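Local coordinates for protein Rho guanine nucleotide exchange factor 12 (Homo sapiens, PDB 1TXD) that acts as a guanine nucleotide exchange factor for the GTPase RhoA through the DH/PH domain pair of this chain, at residues 69-74 / 121-126; 127-132 / 217-222. The protein carries 1 engineered substitution. All blocks are in the same frame, centred on the assembly; numbering follows the deposited sequence.

Contact 1: 69-74 / 121-126; sequences FSNLED and AATFCS
In the helical bundle of the DH domain, a type II' beta turn from Phe69 to Leu72 sets Ser70 and Asn71 against Thr123 and Phe124 near the C-terminal end of helix 112-126. The turn joins helices 62-69 and 72-90, and it is closed by Leu72 N bonding Phe69 O at 2.8 Å; Ser70 takes the positive phi (40°) that this turn requires at its second position. Asn71 stands at the N-cap position of helix 72-90 but makes no capping bond. Instead its chi1 of 70° places CG between the backbone N and the carbonyl carbon, and the amide reaches across to the other helix. There ND2 donates to the backbone oxygen of Ala120, while the amide passes alongside Thr123 at a slant, with ND2 3.6 Å from Thr123 CB and CG 3.7 Å from Thr123 CG2. Asn71 OD1 comes within 3.0 Å of Phe124 N, but the angle is too poor for a hydrogen bond. An alanine in place of Asn71 would probably leave the Ala120 carbonyl without its side-chain donor and open a gap beside the Thr123 methyl. The Phe124 ring, tilted 34° from the Asn71 amide plane, meets oxygen at its edge, where both OD1 of Asn71 and the Phe69 carbonyl lie near the ring plane. Helix 20-57 receives Leu72 on Leu46 and Tyr51, and helix 169-186 meets Phe124 through Gln170. The ring is also approached obliquely by the Ser70 hydroxyl, whose OG lies 3.6 Å from Phe124 CD1.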
loop_
_atom_site.group_PDB
_atom_site.type_symbol
_atom_site.label_atom_id
_atom_site.label_comp_id
_atom_site.label_asym_id
_atom_site.label_seq_id
_atom_site.Cartn_x
_atom_site.Cartn_y
_atom_site.Cartn_z
ATOM N N PHE A 69 -10.237 -1.372 9.820
ATOM C CA PHE A 69 -9.479 -2.456 10.455
ATOM C C PHE A 69 -9.314 -3.744 9.683
ATOM O O PHE A 69 -8.494 -4.595 10.060
ATOM C CB PHE A 69 -10.200 -2.829 11.787
ATOM C CG PHE A 69 -10.245 -1.711 12.772
ATOM C CD1 PHE A 69 -9.048 -1.243 13.370
ATOM C CD2 PHE A 69 -11.478 -1.123 13.137
ATOM C CE1 PHE A 69 -9.081 -0.152 14.282
ATOM C CE2 PHE A 69 -11.538 -0.033 14.037
ATOM C CZ PHE A 69 -10.347 0.433 14.649
ATOM N N SER A 70 -10.153 -3.943 8.663
ATOM C CA SER A 70 -10.083 -5.095 7.757
ATOM C C SER A 70 -9.772 -6.355 8.500
ATOM O O SER A 70 -10.550 -6.831 9.425
ATOM C CB SER A 70 -9.137 -4.778 6.576
ATOM O OG SER A 70 -7.749 -4.588 7.000
ATOM N N ASN A 71 -8.646 -6.939 8.141
ATOM C CA ASN A 71 -8.242 -8.257 8.651
ATOM C C ASN A 71 -7.215 -8.148 9.754
ATOM O O ASN A 71 -6.421 -9.024 9.894
ATOM C CB ASN A 71 -7.727 -9.154 7.540
ATOM C CG ASN A 71 -6.404 -8.705 7.018
ATOM O OD1 ASN A 71 -6.068 -7.547 7.149
ATOM N ND2 ASN A 71 -5.583 -9.641 6.553
ATOM N N LEU A 72 -7.291 -7.086 10.562
ATOM C CA LEU A 72 -6.555 -6.992 11.821
ATOM C C LEU A 72 -6.596 -8.302 12.678
ATOM O O LEU A 72 -5.568 -8.761 13.173
ATOM C CB LEU A 72 -7.088 -5.856 12.755
ATOM C CG LEU A 72 -6.269 -5.726 14.046
ATOM C CD1 LEU A 72 -4.765 -5.436 13.745
ATOM C CD2 LEU A 72 -6.837 -4.566 14.886
ATOM N N GLU A 73 -7.751 -8.889 12.795
ATOM C CA GLU A 73 -7.929 -10.141 13.585
ATOM C C GLU A 73 -6.945 -11.262 13.059
ATOM O O GLU A 73 -6.299 -11.947 13.836
ATOM C CB GLU A 73 -9.354 -10.607 13.429
ATOM C CG GLU A 73 -9.882 -11.727 14.326
ATOM C CD GLU A 73 -11.321 -12.111 13.936
ATOM O OE1 GLU A 73 -11.634 -13.300 13.691
ATOM O OE2 GLU A 73 -12.197 -11.217 13.858
ATOM N N ASP A 74 -6.790 -11.376 11.741
ATOM C CA ASP A 74 -5.943 -12.452 11.204
ATOM C C ASP A 74 -4.479 -12.093 11.256
ATOM O O ASP A 74 -3.648 -12.948 11.441
ATOM C CB ASP A 74 -6.288 -12.859 9.774
ATOM C CG ASP A 74 -7.743 -13.024 9.522
ATOM O OD1 ASP A 74 -8.606 -13.570 10.373
ATOM O OD2 ASP A 74 -8.106 -12.683 8.392
ATOM N N ALA A 121 -0.987 -10.223 5.120
ATOM C CA ALA A 121 -0.361 -8.913 5.120
ATOM C C ALA A 121 -0.754 -8.079 3.891
ATOM O O ALA A 121 -0.743 -6.819 3.934
ATOM C CB ALA A 121 1.165 -9.027 5.176
ATOM N N ALA A 122 -1.026 -8.745 2.784
ATOM C CA ALA A 122 -1.345 -8.011 1.514
ATOM C C ALA A 122 -2.703 -7.350 1.660
ATOM O O ALA A 122 -2.916 -6.222 1.185
ATOM C CB ALA A 122 -1.371 -8.964 0.264
ATOM N N THR A 123 -3.604 -8.059 2.330
ATOM C CA THR A 123 -4.958 -7.559 2.592
ATOM C C THR A 123 -4.919 -6.390 3.612
ATOM O O THR A 123 -5.416 -5.279 3.324
ATOM C CB THR A 123 -5.841 -8.698 3.078
ATOM O OG1 THR A 123 -6.054 -9.623 1.993
ATOM C CG2 THR A 123 -7.210 -8.231 3.466
ATOM N N PHE A 124 -4.347 -6.635 4.802
ATOM C CA PHE A 124 -4.151 -5.539 5.755
ATOM C C PHE A 124 -3.428 -4.341 5.138
ATOM O O PHE A 124 -3.948 -3.242 5.123
ATOM C CB PHE A 124 -3.460 -5.950 7.026
ATOM C CG PHE A 124 -3.512 -4.896 8.076
ATOM C CD1 PHE A 124 -4.652 -4.675 8.771
ATOM C CD2 PHE A 124 -2.402 -4.171 8.416
ATOM C CE1 PHE A 124 -4.723 -3.705 9.744
ATOM C CE2 PHE A 124 -2.480 -3.209 9.401
ATOM C CZ PHE A 124 -3.624 -2.995 10.063
ATOM N N CYS A 125 -2.264 -4.545 4.583
ATOM C CA CYS A 125 -1.442 -3.438 4.202
ATOM C C CYS A 125 -1.931 -2.657 2.960
ATOM O O CYS A 125 -1.684 -1.473 2.843
ATOM C CB CYS A 125 0.015 -3.908 3.948
ATOM S SG CYS A 125 0.877 -4.680 5.348
ATOM N N SER A 126 -2.557 -3.342 2.019
ATOM C CA SER A 126 -3.028 -2.722 0.763
ATOM C C SER A 126 -4.270 -1.898 1.065
ATOM O O SER A 126 -4.547 -0.965 0.398
ATOM C CB SER A 126 -3.337 -3.785 -0.317
ATOM O OG SER A 126 -4.458 -4.582 0.060
#

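Contact 2: 127-132 / 217-222; sequences NQPFAL and EAENKQ
Phe130 and Gln222 carry this contact through a CH-pi interaction. Gln222 CB sits over one face of the Phe130 ring, 3.8 Å from its centroid and 22° off the ring normal, displaced toward the rim. Gln222 CG is anti to the backbone N and continues across the ring, coming within 3.5 Å of Phe130 CD1. The two side chains run antiparallel past one another, and the terminal amide stands nearly perpendicular to the ring, at 88°. Thus it is the aliphatic part of the glutamine that meets the aromatic surface.

Apolar packing adds to this. Ala218 CB lies 3.9 Å from Phe130 CE2, and Lys221 CB approaches the ring edge at 4.0 Å from Phe130 CZ. One residue before Phe130, Pro129 CG rests 3.7 Å from Glu219 CG, the two side chains crossing at about a right angle. A plain van der Waals approach of mixed character brings Pro129 CB to 4.0 Å from Gln222 OE1.

Charge enters from outside the two segments: Lys67 makes a cation-pi interaction with the Phe130 ring. A separate hydrogen bond runs from Asn220 ND2 to the backbone oxygen of Met257 in strand 257-266.

The short helical segments approach to 9.2 Å between axes while running the same general way, with 38° between their N-to-C directions. This is packing of helix 128-141 on the long helix 191-230 of the DH bundle, on the stretch of that helix that heads toward the PH domain.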
loop_
_atom_site.group_PDB
_atom_site.type_symbol
_atom_site.label_atom_id
_atom_site.label_comp_id
_atom_site.label_asym_id
_atom_site.label_seq_id
_atom_site.Cartn_x
_atom_site.Cartn_y
_atom_site.Cartn_z
ATOM N N ASN A 127 -4.960 -2.252 2.134
ATOM C CA ASN A 127 -6.068 -1.487 2.635
ATOM C C ASN A 127 -5.781 -0.191 3.385
ATOM O O ASN A 127 -6.729 0.622 3.617
ATOM C CB ASN A 127 -6.899 -2.306 3.632
ATOM C CG ASN A 127 -8.278 -1.703 3.829
ATOM O OD1 ASN A 127 -8.880 -1.326 2.879
ATOM N ND2 ASN A 127 -8.711 -1.514 5.057
ATOM N N GLN A 128 -4.519 -0.020 3.763
ATOM C CA GLN A 128 -4.083 1.082 4.556
ATOM C C GLN A 128 -4.533 2.450 4.052
ATOM O O GLN A 128 -4.998 3.211 4.870
ATOM C CB GLN A 128 -2.556 1.061 4.753
ATOM C CG GLN A 128 -2.046 2.326 5.475
ATOM C CD GLN A 128 -0.592 2.207 5.839
ATOM O OE1 GLN A 128 -0.191 1.242 6.469
ATOM N NE2 GLN A 128 0.204 3.154 5.402
ATOM N N PRO A 129 -4.384 2.793 2.774
ATOM C CA PRO A 129 -4.802 4.113 2.309
ATOM C C PRO A 129 -6.339 4.248 2.426
ATOM O O PRO A 129 -6.864 5.337 2.726
ATOM C CB PRO A 129 -4.364 4.165 0.830
ATOM C CG PRO A 129 -3.535 2.957 0.536
ATOM C CD PRO A 129 -3.803 1.979 1.704
ATOM N N PHE A 130 -7.063 3.166 2.163
ATOM C CA PHE A 130 -8.499 3.231 2.347
ATOM C C PHE A 130 -8.758 3.450 3.841
ATOM O O PHE A 130 -9.675 4.184 4.193
ATOM C CB PHE A 130 -9.283 1.970 1.832
ATOM C CG PHE A 130 -9.068 1.696 0.368
ATOM C CD1 PHE A 130 -9.819 2.344 -0.601
ATOM C CD2 PHE A 130 -8.111 0.778 -0.042
ATOM C CE1 PHE A 130 -9.598 2.127 -1.939
ATOM C CE2 PHE A 130 -7.905 0.545 -1.409
ATOM C CZ PHE A 130 -8.651 1.200 -2.347
ATOM N N ALA A 131 -7.991 2.817 4.712
ATOM C CA ALA A 131 -8.414 2.768 6.153
ATOM C C ALA A 131 -8.087 4.147 6.760
ATOM O O ALA A 131 -8.866 4.707 7.494
ATOM C CB ALA A 131 -7.757 1.659 6.890
ATOM N N LEU A 132 -7.033 4.788 6.263
ATOM C CA LEU A 132 -6.581 6.045 6.853
ATOM C C LEU A 132 -7.536 7.139 6.408
ATOM O O LEU A 132 -7.684 8.140 7.065
ATOM C CB LEU A 132 -5.149 6.396 6.391
ATOM C CG LEU A 132 -3.988 5.567 6.963
ATOM C CD1 LEU A 132 -2.714 6.245 6.785
ATOM C CD2 LEU A 132 -4.127 5.185 8.442
ATOM N N GLU A 217 -1.006 -1.223 -6.251
ATOM C CA GLU A 217 -2.312 -1.390 -6.911
ATOM C C GLU A 217 -3.346 -0.638 -6.109
ATOM O O GLU A 217 -4.070 0.184 -6.641
ATOM C CB GLU A 217 -2.689 -2.891 -7.146
ATOM C CG GLU A 217 -2.473 -3.392 -8.603
ATOM C CD GLU A 217 -1.910 -4.823 -8.773
ATOM O OE1 GLU A 217 -2.424 -5.771 -8.146
ATOM O OE2 GLU A 217 -0.956 -5.024 -9.563
ATOM N N ALA A 218 -3.384 -0.856 -4.798
ATOM C CA ALA A 218 -4.368 -0.206 -3.958
ATOM C C ALA A 218 -4.206 1.321 -3.803
ATOM O O ALA A 218 -5.179 2.024 -3.804
ATOM C CB ALA A 218 -4.429 -0.877 -2.584
ATOM N N GLU A 219 -3.012 1.851 -3.617
ATOM C CA GLU A 219 -2.871 3.306 -3.602
ATOM C C GLU A 219 -3.402 3.964 -4.908
ATOM O O GLU A 219 -3.910 5.100 -4.880
ATOM C CB GLU A 219 -1.386 3.694 -3.443
ATOM C CG GLU A 219 -0.849 3.389 -2.039
ATOM C CD GLU A 219 0.647 3.620 -1.937
ATOM O OE1 GLU A 219 1.152 3.893 -0.825
ATOM O OE2 GLU A 219 1.319 3.499 -2.967
ATOM N N ASN A 220 -3.263 3.286 -6.049
ATOM C CA ASN A 220 -3.779 3.824 -7.305
ATOM C C ASN A 220 -5.292 3.861 -7.278
ATOM O O ASN A 220 -5.859 4.877 -7.649
ATOM C CB ASN A 220 -3.254 3.046 -8.537
ATOM C CG ASN A 220 -3.540 3.774 -9.890
ATOM O OD1 ASN A 220 -4.567 4.457 -10.073
ATOM N ND2 ASN A 220 -2.636 3.603 -10.841
ATOM N N LYS A 221 -5.951 2.807 -6.770
ATOM C CA LYS A 221 -7.415 2.777 -6.695
ATOM C C LYS A 221 -7.992 3.774 -5.703
ATOM O O LYS A 221 -9.091 4.279 -5.921
ATOM C CB LYS A 221 -7.961 1.385 -6.297
ATOM C CG LYS A 221 -7.712 0.321 -7.373
ATOM C CD LYS A 221 -7.968 -1.106 -6.842
ATOM C CE LYS A 221 -7.241 -2.155 -7.681
ATOM N NZ LYS A 221 -8.128 -3.315 -7.999
ATOM N N GLN A 222 -7.305 3.993 -4.580
ATOM C CA GLN A 222 -7.829 4.872 -3.538
ATOM C C GLN A 222 -7.687 6.345 -4.001
ATOM O O GLN A 222 -8.520 7.224 -3.685
ATOM C CB GLN A 222 -7.144 4.575 -2.201
ATOM C CG GLN A 222 -7.801 5.237 -0.965
ATOM C CD GLN A 222 -7.445 6.725 -0.879
ATOM O OE1 GLN A 222 -6.268 7.099 -1.069
ATOM N NE2 GLN A 222 -8.452 7.575 -0.705
#

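Overall arrangement
Contact 1 and contact 2 are consecutive in the chain: helix 112-126 supplies the second segment of contact 1, and helix 128-141, which follows it directly, supplies the first segment of contact 2. Their centres lie about 12 Å apart, and they touch at two points. Ser126 O packs on Ala218 CB at 3.0 Å, and Ser70 CB lies 3.6 Å from Asn127 ND2, which itself bonds the backbone oxygen of Lys67. Helix 62-69 is therefore tied to both contacts, through Phe69 in one and Lys67 in the other. Contact 1 is partly buried in the DH bundle, whereas contact 2 lies at the surface; the assembly is a single chain without RhoA.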